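Local coordinates for protein pectate lyase 47 (Bacillus sp. TS-47, PDB 1VBL) that probably cleaves pectate (polygalacturonate) by calcium-dependent eliminative cleavage, as a secreted, thermostable lyase of polysaccharide lyase family 1, at residues L94-Y97 with T101-K104; P80-D85 with Q119-D124. All coordinates share one frame; numbering follows the deposited sequence.

Interaction 1 (L94-Y97 with T101-K104)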
loop_
_atom_site.group_PDB
_atom_site.type_symbol
_atom_site.label_atom_id
_atom_site.label_comp_id
_atom_site.label_asym_id
_atom_site.label_seq_id
_atom_site.Cartn_x
_atom_site.Cartn_y
_atom_site.Cartn_z
ATOM N N LEU A 94 -15.162 1.348 -24.851
ATOM C CA LEU A 94 -13.924 1.478 -25.611
ATOM C C LEU A 94 -14.145 2.313 -26.870
ATOM O O LEU A 94 -13.344 3.195 -27.187
ATOM C CB LEU A 94 -13.397 0.096 -25.997
ATOM C CG LEU A 94 -12.280 -0.502 -25.135
ATOM C CD1 LEU A 94 -12.546 -0.259 -23.667
ATOM C CD2 LEU A 94 -12.166 -1.991 -25.439
ATOM N N ARG A 95 -15.233 2.034 -27.580
ATOM C CA ARG A 95 -15.546 2.764 -28.806
ATOM C C ARG A 95 -15.872 4.228 -28.535
ATOM O O ARG A 95 -15.497 5.115 -29.301
ATOM C CB ARG A 95 -16.732 2.117 -29.532
ATOM C CG ARG A 95 -16.436 0.764 -30.161
ATOM C CD ARG A 95 -17.518 0.386 -31.172
ATOM N NE ARG A 95 -18.817 0.151 -30.547
ATOM C CZ ARG A 95 -19.145 -0.960 -29.896
ATOM N NH1 ARG A 95 -18.270 -1.951 -29.784
ATOM N NH2 ARG A 95 -20.347 -1.078 -29.350
ATOM N N GLU A 96 -16.571 4.475 -27.438
ATOM C CA GLU A 96 -16.981 5.825 -27.074
ATOM C C GLU A 96 -15.866 6.750 -26.589
ATOM O O GLU A 96 -15.807 7.915 -26.989
ATOM C CB GLU A 96 -18.065 5.756 -25.994
ATOM C CG GLU A 96 -18.627 7.108 -25.559
ATOM C CD GLU A 96 -19.579 7.708 -26.581
ATOM O OE1 GLU A 96 -20.082 8.831 -26.351
ATOM O OE2 GLU A 96 -19.832 7.055 -27.613
ATOM N N TYR A 97 -14.975 6.232 -25.751
ATOM C CA TYR A 97 -13.930 7.066 -25.172
ATOM C C TYR A 97 -12.492 6.926 -25.663
ATOM O O TYR A 97 -11.588 7.539 -25.092
ATOM C CB TYR A 97 -13.977 6.909 -23.651
ATOM C CG TYR A 97 -15.339 7.241 -23.085
ATOM C CD1 TYR A 97 -15.839 8.544 -23.145
ATOM C CD2 TYR A 97 -16.147 6.250 -22.524
ATOM C CE1 TYR A 97 -17.110 8.853 -22.663
ATOM C CE2 TYR A 97 -17.421 6.548 -22.036
ATOM C CZ TYR A 97 -17.895 7.851 -22.108
ATOM O OH TYR A 97 -19.146 8.162 -21.620
ATOM N N THR A 101 -10.839 9.147 -30.768
ATOM C CA THR A 101 -12.101 9.722 -31.215
ATOM C C THR A 101 -12.737 10.630 -30.175
ATOM O O THR A 101 -13.484 11.549 -30.515
ATOM C CB THR A 101 -13.109 8.628 -31.629
ATOM O OG1 THR A 101 -14.284 9.252 -32.162
ATOM C CG2 THR A 101 -13.494 7.763 -30.440
ATOM N N TRP A 102 -12.438 10.380 -28.906
ATOM C CA TRP A 102 -12.978 11.204 -27.834
ATOM C C TRP A 102 -11.993 12.317 -27.486
ATOM O O TRP A 102 -12.376 13.351 -26.947
ATOM C CB TRP A 102 -13.265 10.346 -26.592
ATOM C CG TRP A 102 -13.869 11.118 -25.457
ATOM C CD1 TRP A 102 -13.203 11.789 -24.468
ATOM C CD2 TRP A 102 -15.266 11.333 -25.214
ATOM N NE1 TRP A 102 -14.097 12.408 -23.628
ATOM C CE2 TRP A 102 -15.371 12.145 -24.062
ATOM C CE3 TRP A 102 -16.442 10.918 -25.860
ATOM C CZ2 TRP A 102 -16.604 12.552 -23.538
ATOM C CZ3 TRP A 102 -17.674 11.323 -25.336
ATOM C CH2 TRP A 102 -17.741 12.134 -24.186
ATOM N N GLY A 103 -10.720 12.100 -27.801
ATOM C CA GLY A 103 -9.714 13.102 -27.499
ATOM C C GLY A 103 -9.451 13.233 -26.008
ATOM O O GLY A 103 -9.558 12.256 -25.263
ATOM N N LYS A 104 -9.115 14.441 -25.569
ATOM C CA LYS A 104 -8.824 14.685 -24.160
ATOM C C LYS A 104 -9.956 15.395 -23.433
ATOM O O LYS A 104 -9.744 16.004 -22.383
ATOM C CB LYS A 104 -7.533 15.501 -24.020
ATOM C CG LYS A 104 -6.288 14.775 -24.514
ATOM C CD LYS A 104 -5.043 15.634 -24.347
ATOM C CE LYS A 104 -3.801 14.917 -24.852
ATOM N NZ LYS A 104 -3.568 13.636 -24.128
HETATM O O HOH W 1 -10.012 9.616 -24.497
#
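Tyr97 presents the CD1-CE1 edge of its ring to the face of the Trp102 indole, a T-shaped (edge-to-face) pair with centroids 4.7 Å apart and planes at 70°. Its CD1 stands over the middle of the indole, 3.5 Å from Trp102 CD2, while CE1 lies above the six-membered ring. Trp102 reaches this place with CG anti to the backbone N (chi1 -178°), and the two side chains run side by side in the same direction. Their polar ends are held by the chain that follows: Tyr97 OH bonds to Glu108 O and Trp102 NE1 to Lys105 O. The contact joins the end of helix 90-97 to the short helix 99-102, a helical excursion at the surface of the parallel beta-helix that characterises this lyase family. Replacing Trp102 by alanine would probably leave the Tyr97 edge without its aromatic face and Lys105 O without the indole N-H. Glu96, bent at chi2, brings OE1 to 3.6 Å from Trp102 CZ3, its carboxylate plane 50° from the indole. After helix 99-102, Gly103 turns the chain at positive phi, and one water donates to both Tyr97 O (2.7 Å) and Gly103 O (2.8 Å).

Interaction 2 (P80-D85 with Q119-D124)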
loop_
_atom_site.group_PDB
_atom_site.type_symbol
_atom_site.label_atom_id
_atom_site.label_comp_id
_atom_site.label_asym_id
_atom_site.label_seq_id
_atom_site.Cartn_x
_atom_site.Cartn_y
_atom_site.Cartn_z
ATOM N N PRO A 80 -17.280 -9.989 -13.512
ATOM C CA PRO A 80 -17.749 -8.639 -13.834
ATOM C C PRO A 80 -19.230 -8.578 -14.205
ATOM O O PRO A 80 -19.885 -7.561 -13.993
ATOM C CB PRO A 80 -16.825 -8.212 -14.978
ATOM C CG PRO A 80 -16.368 -9.515 -15.577
ATOM C CD PRO A 80 -16.146 -10.377 -14.368
ATOM N N ASP A 81 -19.760 -9.675 -14.738
ATOM C CA ASP A 81 -21.165 -9.725 -15.129
ATOM C C ASP A 81 -22.085 -9.479 -13.932
ATOM O O ASP A 81 -23.156 -8.880 -14.065
ATOM C CB ASP A 81 -21.480 -11.077 -15.780
ATOM C CG ASP A 81 -21.249 -12.257 -14.843
ATOM O OD1 ASP A 81 -20.216 -12.282 -14.138
ATOM O OD2 ASP A 81 -22.099 -13.176 -14.825
ATOM N N PHE A 82 -21.651 -9.936 -12.762
ATOM C CA PHE A 82 -22.409 -9.775 -11.526
ATOM C C PHE A 82 -22.518 -8.296 -11.155
ATOM O O PHE A 82 -23.556 -7.831 -10.680
ATOM C CB PHE A 82 -21.702 -10.545 -10.402
ATOM C CG PHE A 82 -22.346 -10.400 -9.054
ATOM C CD1 PHE A 82 -23.362 -11.262 -8.654
ATOM C CD2 PHE A 82 -21.916 -9.414 -8.171
ATOM C CE1 PHE A 82 -23.942 -11.148 -7.387
ATOM C CE2 PHE A 82 -22.488 -9.289 -6.905
ATOM C CZ PHE A 82 -23.501 -10.159 -6.512
ATOM N N TYR A 83 -21.440 -7.556 -11.387
ATOM C CA TYR A 83 -21.402 -6.136 -11.048
ATOM C C TYR A 83 -21.861 -5.177 -12.137
ATOM O O TYR A 83 -22.262 -4.052 -11.842
ATOM C CB TYR A 83 -19.980 -5.733 -10.661
ATOM C CG TYR A 83 -19.381 -6.510 -9.516
ATOM C CD1 TYR A 83 -18.309 -7.379 -9.726
ATOM C CD2 TYR A 83 -19.841 -6.334 -8.213
ATOM C CE1 TYR A 83 -17.706 -8.046 -8.664
ATOM C CE2 TYR A 83 -19.245 -6.997 -7.144
ATOM C CZ TYR A 83 -18.178 -7.848 -7.378
ATOM O OH TYR A 83 -17.572 -8.486 -6.326
ATOM N N LYS A 84 -21.793 -5.621 -13.388
ATOM C CA LYS A 84 -22.128 -4.780 -14.531
ATOM C C LYS A 84 -23.501 -4.110 -14.552
ATOM O O LYS A 84 -24.540 -4.766 -14.431
ATOM C CB LYS A 84 -21.935 -5.576 -15.828
ATOM C CG LYS A 84 -21.908 -4.709 -17.081
ATOM C CD LYS A 84 -21.709 -5.533 -18.349
ATOM C CE LYS A 84 -22.986 -6.246 -18.774
ATOM N NZ LYS A 84 -24.090 -5.284 -19.081
ATOM N N ASP A 85 -23.484 -2.790 -14.714
ATOM C CA ASP A 85 -24.707 -1.996 -14.796
ATOM C C ASP A 85 -25.377 -2.355 -16.130
ATOM O O ASP A 85 -24.696 -2.631 -17.117
ATOM C CB ASP A 85 -24.354 -0.503 -14.781
ATOM C CG ASP A 85 -25.577 0.394 -14.823
ATOM O OD1 ASP A 85 -26.168 0.658 -13.752
ATOM O OD2 ASP A 85 -25.950 0.833 -15.934
ATOM N N GLN A 119 -18.782 0.135 -10.882
ATOM C CA GLN A 119 -17.639 0.238 -9.983
ATOM C C GLN A 119 -18.108 0.319 -8.533
ATOM O O GLN A 119 -17.551 -0.340 -7.652
ATOM C CB GLN A 119 -16.816 1.480 -10.328
ATOM C CG GLN A 119 -15.638 1.712 -9.401
ATOM C CD GLN A 119 -15.293 3.182 -9.277
ATOM O OE1 GLN A 119 -14.944 3.837 -10.260
ATOM N NE2 GLN A 119 -15.400 3.710 -8.063
ATOM N N LYS A 120 -19.132 1.131 -8.284
ATOM C CA LYS A 120 -19.657 1.273 -6.931
ATOM C C LYS A 120 -20.160 -0.056 -6.380
ATOM O O LYS A 120 -19.984 -0.354 -5.198
ATOM C CB LYS A 120 -20.794 2.297 -6.889
ATOM C CG LYS A 120 -21.405 2.441 -5.506
ATOM C CD LYS A 120 -22.579 3.403 -5.497
ATOM C CE LYS A 120 -23.242 3.430 -4.126
ATOM N NZ LYS A 120 -22.258 3.736 -3.049
ATOM N N LYS A 121 -20.790 -0.859 -7.232
ATOM C CA LYS A 121 -21.302 -2.148 -6.786
ATOM C C LYS A 121 -20.157 -3.068 -6.362
ATOM O O LYS A 121 -20.264 -3.793 -5.372
ATOM C CB LYS A 121 -22.134 -2.818 -7.889
ATOM C CG LYS A 121 -22.865 -4.064 -7.405
ATOM C CD LYS A 121 -23.831 -4.620 -8.447
ATOM C CE LYS A 121 -24.451 -5.921 -7.963
ATOM N NZ LYS A 121 -25.401 -6.517 -8.946
ATOM N N GLN A 122 -19.056 -3.044 -7.102
ATOM C CA GLN A 122 -17.932 -3.894 -6.727
ATOM C C GLN A 122 -17.275 -3.340 -5.465
ATOM O O GLN A 122 -16.929 -4.091 -4.553
ATOM C CB GLN A 122 -16.905 -3.986 -7.858
ATOM C CG GLN A 122 -15.644 -4.751 -7.456
ATOM C CD GLN A 122 -14.786 -5.154 -8.641
ATOM O OE1 GLN A 122 -14.595 -4.380 -9.577
ATOM N NE2 GLN A 122 -14.248 -6.371 -8.595
ATOM N N LYS A 123 -17.121 -2.022 -5.413
ATOM C CA LYS A 123 -16.511 -1.368 -4.261
ATOM C C LYS A 123 -17.260 -1.701 -2.972
ATOM O O LYS A 123 -16.657 -2.121 -1.981
ATOM C CB LYS A 123 -16.488 0.151 -4.474
ATOM C CG LYS A 123 -15.812 0.946 -3.364
ATOM C CD LYS A 123 -16.814 1.556 -2.401
ATOM C CE LYS A 123 -17.759 2.517 -3.120
ATOM N NZ LYS A 123 -17.022 3.512 -3.958
ATOM N N ASP A 124 -18.577 -1.516 -2.989
ATOM C CA ASP A 124 -19.390 -1.794 -1.813
ATOM C C ASP A 124 -19.309 -3.248 -1.352
ATOM O O ASP A 124 -19.612 -3.549 -0.199
ATOM C CB ASP A 124 -20.857 -1.417 -2.068
ATOM C CG ASP A 124 -21.070 0.085 -2.159
ATOM O OD1 ASP A 124 -20.189 0.849 -1.711
ATOM O OD2 ASP A 124 -22.130 0.505 -2.669
#
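Gln122 lies across one face of the Tyr83 ring, its CB 3.8 Å from the centroid and 10° off the normal, which defines a CH-pi contact. The backbone comes nearer still, Gln122 CA standing 3.4 Å from Tyr83 CE2. The chain then runs on extended past the ring, taking Gln122 NE2 to 3.8 Å from Tyr83 CE1 with the amide plane inclined 32° to the ring. On the opposite face, offset toward the rim, sits Phe82 CD2, so the phenol is held between its own neighbour and the helix. Lys121 passes the edge of the same ring in its plane, CG 3.9 Å from Tyr83 CD2. With CG anti to the backbone N and every later torsion extended, Lys121 spans the gap and donates from NZ to Phe82 O (2.9 Å), nearly in line with the carbonyl (C=O...N 162°). The same ammonium lies over the face of the Phe82 ring, 4.7 Å from the centroid, a cation-pi contact.

Further out, Gln122 OE1 accepts a bond from Tyr171 N, which fixes the amide, and Arg125 and Ile126 extend the helix surface against Tyr83. Just after the short helix, Asp85 pairs with Arg117 through OD1 and its backbone N donates to Ser118 OG, tying the loop after 80-83 to helix 110-126. The side chain of Gln122 is about 14 Å from the bound calcium ion, too far for a ligand. The arrangement is thus a short helix docked on helix 110-126, a helical excursion beside the parallel beta-helix typical of polysaccharide lyase family 1.

How the interactions relate
Both contacts lie in the largely helical excursion that leads into strand 127-129, on the same side of the chain's centre, with their own centres 22 Å apart and nearest atoms about 12 Å apart. In sequence they are nested: 80-85 comes first, then both segments of interaction 1, then 119-124. Interaction 2 therefore closes a long loop and interaction 1 a short one within it. Helix 110-126 is the common element, since it carries one side of interaction 2 while its Leu111 touches Glu96 and Tyr97 of interaction 1. One contact thus lies by its first turn and the other near its last, so two separate contacts are set along one helix.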